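PDB 3DZ1: dihydrodipicolinate synthase from Rhodopseudomonas palustris, which probably catalyses the condensation of pyruvate with aspartate semialdehyde to 4-hydroxy-tetrahydrodipicolinate, a step of lysine biosynthesis. Local coordinates for residues F20-I26 with S276-R281; M107-P111 with Y123-A127. All coordinates share one frame; numbering follows the deposited sequence.

How the contacts relate
From the N terminus the chain runs through strand 11-15, the first of eight parallel strands in the TIM barrel, into the loop that holds 20-26. Contact 1 closes only after some 250 residues, when the loop following helix 260-271 brings 276-281 back against it; this ties the first strand-to-helix loop to the C-terminal helical region at the surface. Contact 2 falls wholly within that long excursion. It is a short-range closure, strand 105-108 and the loop after it meeting helix 117-131 across an 11-residue gap, and it is buried in the barrel wall. The two contacts do not touch: their centres are 31 Å apart, their nearest atoms about 16 Å.

Contact 1 (F20-I26 with S276-R281); sequences FHDDGKI and SSSAQR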
# COMPACT_ATOMS: atom_id res chain seq x y z
N PHE A 20 -26.30 16.22 -8.81
CA PHE A 20 -25.94 17.57 -8.38
C PHE A 20 -26.13 18.56 -9.51
O PHE A 20 -26.09 18.20 -10.69
CB PHE A 20 -24.46 17.66 -7.99
CG PHE A 20 -24.07 16.83 -6.80
CD1 PHE A 20 -24.64 17.05 -5.55
CD2 PHE A 20 -23.09 15.84 -6.93
CE1 PHE A 20 -24.23 16.32 -4.45
CE2 PHE A 20 -22.68 15.10 -5.83
CZ PHE A 20 -23.25 15.34 -4.58
N HIS A 21 -26.34 19.82 -9.15
CA HIS A 21 -26.44 20.88 -10.14
C HIS A 21 -25.00 21.41 -10.17
O HIS A 21 -24.16 20.94 -9.41
CB HIS A 21 -27.42 21.96 -9.69
CG HIS A 21 -28.86 21.54 -9.79
ND1 HIS A 21 -29.44 21.15 -10.97
CD2 HIS A 21 -29.83 21.47 -8.85
CE1 HIS A 21 -30.71 20.85 -10.76
NE2 HIS A 21 -30.97 21.04 -9.47
N ASP A 22 -24.72 22.37 -11.03
CA ASP A 22 -23.37 22.91 -11.14
C ASP A 22 -22.83 23.58 -9.87
O ASP A 22 -21.63 23.53 -9.60
CB ASP A 22 -23.32 23.87 -12.32
CG ASP A 22 -23.83 23.22 -13.60
OD1 ASP A 22 -23.09 22.40 -14.19
OD2 ASP A 22 -24.98 23.51 -14.00
N ASP A 23 -23.71 24.20 -9.09
CA ASP A 23 -23.29 24.86 -7.86
C ASP A 23 -22.98 23.81 -6.78
O ASP A 23 -22.51 24.15 -5.69
CB ASP A 23 -24.39 25.80 -7.37
CG ASP A 23 -25.75 25.14 -7.30
OD1 ASP A 23 -25.83 23.99 -6.81
OD2 ASP A 23 -26.75 25.76 -7.72
N GLY A 24 -23.25 22.55 -7.09
CA GLY A 24 -22.98 21.48 -6.15
C GLY A 24 -24.15 21.10 -5.26
O GLY A 24 -24.03 20.19 -4.44
N LYS A 25 -25.28 21.78 -5.41
CA LYS A 25 -26.44 21.46 -4.59
C LYS A 25 -27.14 20.22 -5.12
O LYS A 25 -27.17 19.97 -6.33
CB LYS A 25 -27.44 22.63 -4.57
CG LYS A 25 -28.20 22.79 -5.85
CD LYS A 25 -28.99 24.07 -5.87
CE LYS A 25 -29.59 24.28 -7.24
NZ LYS A 25 -30.33 25.55 -7.34
N ILE A 26 -27.68 19.43 -4.19
CA ILE A 26 -28.37 18.20 -4.54
C ILE A 26 -29.57 18.48 -5.44
O ILE A 26 -30.38 19.38 -5.17
CB ILE A 26 -28.83 17.48 -3.26
CG1 ILE A 26 -27.62 17.22 -2.36
CG2 ILE A 26 -29.54 16.18 -3.61
CD1 ILE A 26 -27.97 16.74 -0.97
N SER A 276 -30.26 16.46 -14.78
CA SER A 276 -30.33 17.82 -15.31
C SER A 276 -28.91 18.29 -15.59
O SER A 276 -28.66 19.00 -16.57
CB SER A 276 -30.97 18.77 -14.29
OG SER A 276 -32.34 18.49 -14.11
N SER A 277 -27.99 17.89 -14.72
CA SER A 277 -26.59 18.24 -14.84
C SER A 277 -25.71 17.03 -14.56
O SER A 277 -26.08 16.15 -13.77
CB SER A 277 -26.23 19.35 -13.85
OG SER A 277 -24.83 19.56 -13.82
N SER A 278 -24.55 16.98 -15.20
CA SER A 278 -23.60 15.89 -15.04
C SER A 278 -22.57 16.25 -13.98
O SER A 278 -21.59 15.54 -13.78
CB SER A 278 -22.90 15.61 -16.36
OG SER A 278 -22.21 16.76 -16.82
N ALA A 279 -22.80 17.36 -13.29
CA ALA A 279 -21.88 17.84 -12.26
C ALA A 279 -21.60 16.90 -11.09
O ALA A 279 -22.46 16.11 -10.68
CB ALA A 279 -22.40 19.18 -11.72
N GLN A 280 -20.38 16.98 -10.59
CA GLN A 280 -19.92 16.22 -9.43
C GLN A 280 -19.41 17.28 -8.48
O GLN A 280 -19.20 18.43 -8.88
CB GLN A 280 -18.74 15.31 -9.78
CG GLN A 280 -18.90 14.45 -11.00
CD GLN A 280 -17.60 13.77 -11.37
OE1 GLN A 280 -17.41 13.35 -12.51
NE2 GLN A 280 -16.70 13.65 -10.40
N ARG A 281 -19.21 16.92 -7.22
CA ARG A 281 -18.68 17.86 -6.25
C ARG A 281 -17.16 17.66 -6.22
O ARG A 281 -16.67 16.60 -6.61
CB ARG A 281 -19.25 17.60 -4.86
CG ARG A 281 -20.68 18.07 -4.68
CD ARG A 281 -21.06 18.03 -3.22
NE ARG A 281 -22.35 18.66 -2.97
CZ ARG A 281 -22.89 18.79 -1.76
NH1 ARG A 281 -22.24 18.34 -0.69
NH2 ARG A 281 -24.07 19.38 -1.62
O HOH W 1 -25.02 15.27 -11.28
O HOH W 2 -25.25 21.59 -16.14
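Arg281 lays its aliphatic chain over one face of the Phe20 ring, with CG 3.7 Å from the ring centroid and 11° off the normal, a CH-pi contact. At the ring edge, in its plane, sit the carbonyl oxygens of Ala279 and Lys25. At the edge of the His21 ring come Ser276 CB, 4.1 Å from His21 CE1, and Lys25 CG. The side chain of Arg281 crosses Phe20 at about a right angle, and its extended run from CG to NE carries the guanidinium past the ring to Gly24, the two flat groups ending 20° apart. There NE and NH2 both donate side-on to Gly24 O, in the guanidinium plane: NE at 2.7 Å from Gly24 O, NH2 at 2.9 Å and more bent (135°). Gly24 closes a type I beta turn begun at His21; its phi is positive, and a CB would press against Asp23 O. With alanine in place of Arg281, Gly24 O would probably lose both N-H partners from this side chain, the Phe20 face its CH-pi contact and Glu62 its salt-bridge mate.

Ala279 CB packs 3.4 Å from His21 O, and Ser277 OG accepts from Ala279 N at 3.0 Å in an ST turn. One water accepts from Phe20 N and lies 2.8 Å from both Ser277 O and Ala279 O; another donates to Asp22 OD2 and hydrogen-bonds Ser277 OG.

Arg281 NH2 also makes a salt bridge with Glu62 of helix 60-73, on which Ile26 packs, and Phe20 touches Lys266 of helix 260-271. The loop between strand 11-15 and helix 28-40 thus meets the chain beyond helix 260-271 at the surface.

Contact 2 (M107-P111 with Y123-A127); sequences MIAPP and YFRQA
Ile108 meets Phe124 through its CG2 branch, which comes to the edge of the Phe124 ring, 3.7 Å from CE1, as the two side chains run antiparallel alongside one another. The same methyl lies at the edge of the Tyr123 ring, while CD1 of the other branch stands 4.3 Å from Ala127 CB. CG1 beside the backbone nitrogen (chi1 -53°) turns the CD1 arm toward Ala127 and leaves CG2 to meet the two rings. At the neighbouring ring atom, Pro110 CB packs 3.7 Å from Phe124 CZ, approaching obliquely, and Pro110 CD sits at the ring edge in its plane.

This is strand-to-helix packing in a beta-alpha-beta unit of the TIM barrel: strand 105-108 and the loop after it lie against helix 117-131, which leads on to strand 137-141. Trp137 and Leu139 of that next strand also touch this cluster, Trp137 meeting both Ile108 and the Phe124 ring.

Tyr123 meets the loop after the strand. Its CG stands anti to its own backbone nitrogen (chi1 177°), sending the ring toward that loop, where Pro111 CD settles over the centre of one face, 3.5 Å from the centroid and 9° off the normal, a CH-pi contact. Tyr123 CD2 lies over one face of the Phe124 ring. At the hydroxyl a water bridges the segments, donating to Ala109 O at 2.6 Å and hydrogen-bonding Tyr123 OH at 2.9 Å.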
# COMPACT_ATOMS: atom_id res chain seq x y z
N MSE A 107 -25.22 -1.49 3.27
CA MSE A 107 -24.02 -2.13 2.74
C MSE A 107 -22.81 -1.71 3.57
O MSE A 107 -22.68 -0.54 3.95
CB MSE A 107 -23.81 -1.75 1.27
CG MSE A 107 -22.62 -2.45 0.62
SE MSE A 107 -22.46 -2.14 -1.30
CE MSE A 107 -21.80 -0.33 -1.27
N ILE A 108 -21.94 -2.67 3.86
CA ILE A 108 -20.75 -2.38 4.65
C ILE A 108 -19.49 -2.90 3.99
O ILE A 108 -19.38 -4.09 3.66
CB ILE A 108 -20.84 -3.01 6.06
CG1 ILE A 108 -22.14 -2.59 6.75
CG2 ILE A 108 -19.66 -2.55 6.92
CD1 ILE A 108 -22.38 -3.29 8.08
N ALA A 109 -18.54 -2.00 3.78
CA ALA A 109 -17.25 -2.34 3.19
C ALA A 109 -16.24 -2.25 4.32
O ALA A 109 -16.44 -1.50 5.28
CB ALA A 109 -16.90 -1.35 2.08
N PRO A 110 -15.15 -3.01 4.24
CA PRO A 110 -14.15 -2.96 5.31
C PRO A 110 -13.18 -1.80 5.13
O PRO A 110 -12.98 -1.31 4.02
CB PRO A 110 -13.44 -4.30 5.16
CG PRO A 110 -13.39 -4.45 3.67
CD PRO A 110 -14.80 -4.04 3.24
N PRO A 111 -12.59 -1.32 6.24
CA PRO A 111 -11.64 -0.21 6.10
C PRO A 111 -10.45 -0.76 5.31
O PRO A 111 -10.15 -1.96 5.38
CB PRO A 111 -11.28 0.12 7.56
CG PRO A 111 -11.57 -1.16 8.30
CD PRO A 111 -12.85 -1.62 7.65
N TYR A 123 -13.69 -7.11 12.58
CA TYR A 123 -14.29 -5.84 12.17
C TYR A 123 -15.79 -5.96 11.93
O TYR A 123 -16.58 -5.16 12.43
CB TYR A 123 -13.64 -5.30 10.90
CG TYR A 123 -14.30 -4.03 10.44
CD1 TYR A 123 -14.05 -2.82 11.09
CD2 TYR A 123 -15.26 -4.04 9.42
CE1 TYR A 123 -14.74 -1.66 10.74
CE2 TYR A 123 -15.96 -2.89 9.07
CZ TYR A 123 -15.69 -1.70 9.74
OH TYR A 123 -16.39 -0.56 9.41
N PHE A 124 -16.17 -6.96 11.15
CA PHE A 124 -17.58 -7.13 10.85
C PHE A 124 -18.45 -7.51 12.04
O PHE A 124 -19.62 -7.17 12.07
CB PHE A 124 -17.74 -8.09 9.67
CG PHE A 124 -17.36 -7.46 8.36
CD1 PHE A 124 -18.12 -6.42 7.84
CD2 PHE A 124 -16.18 -7.83 7.70
CE1 PHE A 124 -17.73 -5.75 6.69
CE2 PHE A 124 -15.78 -7.16 6.55
CZ PHE A 124 -16.55 -6.12 6.04
N ARG A 125 -17.87 -8.19 13.02
CA ARG A 125 -18.63 -8.53 14.22
C ARG A 125 -18.87 -7.21 14.97
O ARG A 125 -19.92 -7.01 15.58
CB ARG A 125 -17.87 -9.51 15.11
CG ARG A 125 -17.71 -10.90 14.51
CD ARG A 125 -17.49 -11.96 15.59
NE ARG A 125 -16.32 -11.67 16.43
CZ ARG A 125 -15.06 -11.93 16.09
NH1 ARG A 125 -14.79 -12.50 14.92
NH2 ARG A 125 -14.08 -11.63 16.92
N GLN A 126 -17.89 -6.32 14.93
CA GLN A 126 -18.03 -5.03 15.61
C GLN A 126 -19.00 -4.16 14.82
O GLN A 126 -19.78 -3.40 15.40
CB GLN A 126 -16.68 -4.32 15.71
CG GLN A 126 -15.61 -5.11 16.44
CD GLN A 126 -14.29 -4.38 16.47
OE1 GLN A 126 -13.87 -3.80 15.47
NE2 GLN A 126 -13.62 -4.41 17.61
N ALA A 127 -18.95 -4.29 13.50
CA ALA A 127 -19.81 -3.52 12.61
C ALA A 127 -21.28 -3.88 12.82
O ALA A 127 -22.13 -3.00 12.91
CB ALA A 127 -19.41 -3.75 11.15
O HOH W 3 -16.74 0.63 6.81